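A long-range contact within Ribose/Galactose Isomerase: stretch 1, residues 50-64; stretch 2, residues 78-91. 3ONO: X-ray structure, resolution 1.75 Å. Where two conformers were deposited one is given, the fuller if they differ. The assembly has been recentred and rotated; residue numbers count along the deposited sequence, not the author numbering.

Stretch 1 (50-64) TYIHLGIMASILLNS
Stretch 2, residues 78-91: QGALMSCNLHPGVV

Residues 51-63 form one helix; a second helix starts at Gln-78, and the chain after it continues as a loop to Val-91. The N-to-C directions of the two helices differ by 40°, with a signed crossing angle of -40°, and their axes come within 7.6 Å. The register pairs Tyr-51 with Ala-80 (CA to CA 5.0 Å), Gly-55 with Cys-84 (4.0 Å), Ser-59 with Val-90 (6.1 Å) and Asn-63 with Gly-89 (6.0 Å). The contact buries 599 Å², both sides summed.

Tyr-51 (59 Å²) and His-87 (58 Å²) cover the most surface, followed by Ser-83 and Val-90 (51 Å² each). Tyr-51 opens the first helix, behind Thr-50, whose OG1 caps it by accepting from Ile-52 N at 3.0 Å. The Tyr-51 side chain is p (chi1 65°, chi2 79°), and its CB points toward the second helix. Gly-79 CA lies over one face of the Tyr-51 ring, 3.7 Å from the ring centroid and 15° off the normal, a CH-pi contact. A CB on Gly-79 would clash with Tyr-51 CD2. Ser-83 CB sits at the ring edge, 4.0 Å from Tyr-51 CD1.

Ser-83 is t (chi1 174°), and its CA-to-CB bond also points toward the first helix. Ser-83 OG donates to Tyr-51 O at 2.7 Å. That carbonyl is in the first turn, where its own helical bond from Gly-55 N is weak at 3.5 Å to Tyr-51 O. Gly-55 lets the backbones close in; a CB there would clash with Ser-83 OG.

His-87 follows the second helix with phi/psi -82/135 and an m side chain (chi1 -63°, chi2 -85°); its CA-to-CB bond points toward the first stretch. Gly-55 O lies over one face of its imidazole, 3.2 Å from His-87 CD2. Gly-55 O is also 3.4 Å from His-87 NE2, but the angle is too poor for a hydrogen bond. On the ND1 side, a water bridges 2.8 Å from His-87 ND1 and 2.5 Å from Ser-59 OG; Ser-59 is t.

A type II turn spans His-87 to Val-90, closed by Val-90 N to His-87 O at 3.2 Å. Gly-89 takes phi/psi 80/-2, which calls for glycine. Asn-63 (chi1 -79°, m) reaches this turn: its ND2 donates to Pro-88 O at 2.8 Å and, within the helix, to Ser-59 OG at 2.8 Å. Val-90 (t) packs its CG1 against Leu-62 CD1 at 4.1 Å and Ala-58 CB at 4.3 Å. Ala-58 CB also meets Cys-84 SG at 4.0 Å.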

# COMPACT_ATOMS: atom_id res chain seq x y z
N THR A 50 3.12 13.34 24.06
CA THR A 50 2.25 12.38 23.39
C THR A 50 1.68 13.05 22.15
O THR A 50 1.90 14.24 21.91
CB THR A 50 1.02 12.01 24.24
OG1 THR A 50 0.12 13.12 24.27
CG2 THR A 50 1.41 11.63 25.65
N TYR A 51 0.88 12.31 21.39
CA TYR A 51 0.28 12.92 20.21
C TYR A 51 -0.71 14.03 20.55
O TYR A 51 -1.03 14.83 19.68
CB TYR A 51 -0.36 11.87 19.28
CG TYR A 51 -1.54 11.13 19.84
CD1 TYR A 51 -2.81 11.71 19.89
CD2 TYR A 51 -1.40 9.80 20.30
CE1 TYR A 51 -3.90 11.01 20.37
CE2 TYR A 51 -2.49 9.10 20.80
CZ TYR A 51 -3.74 9.72 20.84
OH TYR A 51 -4.84 9.03 21.31
N ILE A 52 -1.17 14.10 21.80
CA ILE A 52 -2.01 15.22 22.20
C ILE A 52 -1.20 16.51 22.18
O ILE A 52 -1.64 17.54 21.66
CB ILE A 52 -2.59 15.03 23.64
CG1 ILE A 52 -3.45 13.77 23.71
CG2 ILE A 52 -3.42 16.28 24.06
CD1 ILE A 52 -4.67 13.79 22.80
N HIS A 53 0.00 16.48 22.75
CA HIS A 53 0.84 17.67 22.79
C HIS A 53 1.21 18.09 21.38
O HIS A 53 1.32 19.28 21.10
CB HIS A 53 2.10 17.42 23.62
CG HIS A 53 1.80 16.96 25.01
ND1 HIS A 53 2.08 15.67 25.43
CD2 HIS A 53 1.24 17.60 26.06
CE1 HIS A 53 1.70 15.54 26.70
NE2 HIS A 53 1.19 16.70 27.10
N LEU A 54 1.41 17.12 20.49
CA LEU A 54 1.77 17.47 19.12
C LEU A 54 0.75 18.42 18.47
O LEU A 54 1.13 19.39 17.79
CB LEU A 54 1.92 16.20 18.25
CG LEU A 54 3.01 15.21 18.70
CD1 LEU A 54 3.05 13.99 17.75
CD2 LEU A 54 4.39 15.88 18.76
N GLY A 55 -0.53 18.12 18.63
CA GLY A 55 -1.55 18.97 18.03
C GLY A 55 -1.49 20.39 18.58
O GLY A 55 -1.65 21.37 17.84
N ILE A 56 -1.29 20.50 19.89
CA ILE A 56 -1.23 21.83 20.52
C ILE A 56 -0.01 22.60 20.00
O ILE A 56 -0.10 23.80 19.67
CB ILE A 56 -1.15 21.70 22.06
CG1 ILE A 56 -2.44 21.09 22.58
CG2 ILE A 56 -0.89 23.06 22.72
CD1 ILE A 56 -2.30 20.48 23.98
N MSE A 57 1.12 21.91 19.92
CA MSE A 57 2.33 22.50 19.33
C MSE A 57 2.11 22.92 17.88
O MSE A 57 2.56 24.00 17.48
CB MSE A 57 3.51 21.51 19.43
CG MSE A 57 3.77 21.13 20.87
SE MSE A 57 4.78 19.49 21.07
CE MSE A 57 6.49 20.33 20.80
N ALA A 58 1.42 22.11 17.10
CA ALA A 58 1.20 22.49 15.70
C ALA A 58 0.35 23.76 15.66
O ALA A 58 0.62 24.68 14.87
CB ALA A 58 0.53 21.37 14.94
N SER A 59 -0.67 23.81 16.51
CA SER A 59 -1.52 25.02 16.53
C SER A 59 -0.70 26.25 16.90
O SER A 59 -0.77 27.28 16.23
CB SER A 59 -2.70 24.90 17.51
OG SER A 59 -3.44 26.12 17.51
N ILE A 60 0.10 26.14 17.96
CA ILE A 60 0.82 27.34 18.42
C ILE A 60 1.79 27.81 17.35
O ILE A 60 1.86 29.00 17.03
CB ILE A 60 1.52 27.09 19.76
CG1 ILE A 60 0.45 26.93 20.85
CG2 ILE A 60 2.46 28.27 20.10
CD1 ILE A 60 0.97 26.39 22.17
N LEU A 61 2.52 26.87 16.75
CA LEU A 61 3.51 27.25 15.76
C LEU A 61 2.88 27.74 14.46
O LEU A 61 3.39 28.66 13.84
CB LEU A 61 4.52 26.13 15.52
CG LEU A 61 5.42 25.70 16.67
CD1 LEU A 61 6.28 24.49 16.31
CD2 LEU A 61 6.32 26.86 17.13
N LEU A 62 1.79 27.11 14.02
CA LEU A 62 1.17 27.52 12.76
C LEU A 62 0.35 28.79 12.93
O LEU A 62 0.44 29.71 12.13
CB LEU A 62 0.31 26.39 12.16
CG LEU A 62 1.12 25.23 11.59
CD1 LEU A 62 0.25 23.99 11.44
CD2 LEU A 62 1.77 25.58 10.25
N ASN A 63 -0.43 28.86 13.99
CA ASN A 63 -1.27 30.04 14.19
C ASN A 63 -0.46 31.30 14.52
O ASN A 63 -0.93 32.41 14.27
CB ASN A 63 -2.33 29.77 15.26
CG ASN A 63 -3.47 28.96 14.71
OD1 ASN A 63 -4.03 29.34 13.68
ND2 ASN A 63 -3.81 27.84 15.35
N SER A 64 0.74 31.13 15.06
CA SER A 64 1.56 32.29 15.42
C SER A 64 2.42 32.66 14.22
O SER A 64 3.19 33.63 14.25
CB SER A 64 2.48 31.96 16.59
OG SER A 64 3.50 31.06 16.18
N GLN A 78 -2.57 8.11 13.03
CA GLN A 78 -3.97 8.47 13.31
C GLN A 78 -4.13 9.45 14.48
O GLN A 78 -4.80 10.47 14.36
CB GLN A 78 -4.82 7.22 13.59
CG GLN A 78 -4.81 6.19 12.43
CD GLN A 78 -5.95 6.40 11.46
OE1 GLN A 78 -6.33 7.55 11.18
NE2 GLN A 78 -6.49 5.31 10.89
N GLY A 79 -3.54 9.13 15.63
CA GLY A 79 -3.66 10.01 16.78
C GLY A 79 -3.15 11.40 16.45
O GLY A 79 -3.79 12.42 16.73
N ALA A 80 -1.97 11.47 15.83
CA ALA A 80 -1.39 12.78 15.55
C ALA A 80 -2.25 13.56 14.55
O ALA A 80 -2.44 14.76 14.68
CB ALA A 80 0.05 12.64 15.04
N LEU A 81 -2.78 12.87 13.55
CA LEU A 81 -3.62 13.51 12.53
C LEU A 81 -4.90 14.07 13.14
O LEU A 81 -5.33 15.20 12.83
CB LEU A 81 -3.93 12.46 11.46
CG LEU A 81 -5.07 12.45 10.47
CD1 LEU A 81 -4.91 11.17 9.67
CD2 LEU A 81 -6.44 12.46 11.11
N MSE A 82 -5.52 13.29 14.02
CA MSE A 82 -6.79 13.73 14.61
C MSE A 82 -6.56 14.82 15.65
O MSE A 82 -7.38 15.75 15.80
CB MSE A 82 -7.55 12.54 15.17
CG MSE A 82 -7.90 11.55 14.06
SE MSE A 82 -8.97 10.08 14.73
CE MSE A 82 -7.74 9.52 16.12
N SER A 83 -5.43 14.73 16.35
CA SER A 83 -5.02 15.73 17.35
C SER A 83 -4.70 17.08 16.69
O SER A 83 -5.03 18.13 17.23
CB SER A 83 -3.79 15.21 18.12
OG SER A 83 -3.26 16.20 19.01
N CYS A 84 -4.07 17.06 15.52
CA CYS A 84 -3.80 18.32 14.79
C CYS A 84 -5.08 18.94 14.23
O CYS A 84 -5.30 20.16 14.33
CB CYS A 84 -2.83 18.05 13.64
SG CYS A 84 -1.13 17.82 14.20
N ASN A 85 -5.90 18.12 13.58
CA ASN A 85 -7.05 18.66 12.84
C ASN A 85 -8.12 19.33 13.70
O ASN A 85 -8.89 20.16 13.21
CB ASN A 85 -7.68 17.59 11.95
CG ASN A 85 -6.96 17.47 10.59
OD1 ASN A 85 -6.95 18.43 9.82
ND2 ASN A 85 -6.36 16.31 10.30
N LEU A 86 -8.17 19.01 15.00
CA LEU A 86 -9.15 19.69 15.84
C LEU A 86 -8.86 21.18 15.97
O LEU A 86 -9.77 21.97 16.21
CB LEU A 86 -9.22 19.07 17.25
CG LEU A 86 -7.99 19.30 18.15
CD1 LEU A 86 -8.20 20.53 19.05
CD2 LEU A 86 -7.75 18.05 19.02
N HIS A 87 -7.60 21.57 15.80
CA HIS A 87 -7.24 22.98 16.05
C HIS A 87 -7.54 23.87 14.86
O HIS A 87 -7.21 23.53 13.73
CB HIS A 87 -5.76 23.09 16.39
CG HIS A 87 -5.38 22.37 17.65
ND1 HIS A 87 -5.49 22.95 18.90
CD2 HIS A 87 -4.88 21.13 17.85
CE1 HIS A 87 -5.08 22.08 19.82
NE2 HIS A 87 -4.72 20.97 19.20
N PRO A 88 -8.14 25.04 15.12
CA PRO A 88 -8.30 25.96 13.98
C PRO A 88 -6.94 26.32 13.41
O PRO A 88 -5.93 26.42 14.14
CB PRO A 88 -8.98 27.20 14.61
CG PRO A 88 -8.56 27.15 16.08
CD PRO A 88 -8.45 25.65 16.42
N GLY A 89 -6.89 26.55 12.10
CA GLY A 89 -5.66 26.95 11.46
C GLY A 89 -4.69 25.80 11.18
O GLY A 89 -3.62 26.03 10.63
N VAL A 90 -5.06 24.58 11.58
CA VAL A 90 -4.21 23.41 11.34
C VAL A 90 -4.95 22.43 10.45
O VAL A 90 -5.95 21.84 10.87
CB VAL A 90 -3.86 22.70 12.66
CG1 VAL A 90 -2.90 21.53 12.40
CG2 VAL A 90 -3.25 23.72 13.65
N VAL A 91 -4.42 22.22 9.25
CA VAL A 91 -5.05 21.40 8.24
C VAL A 91 -4.05 20.27 7.91
O VAL A 91 -3.11 20.47 7.16
CB VAL A 91 -5.38 22.24 6.99
CG1 VAL A 91 -5.95 21.36 5.89
CG2 VAL A 91 -6.39 23.35 7.36
O HOH W 1 -5.65 25.71 18.70
O HOH W 2 -2.63 28.56 10.60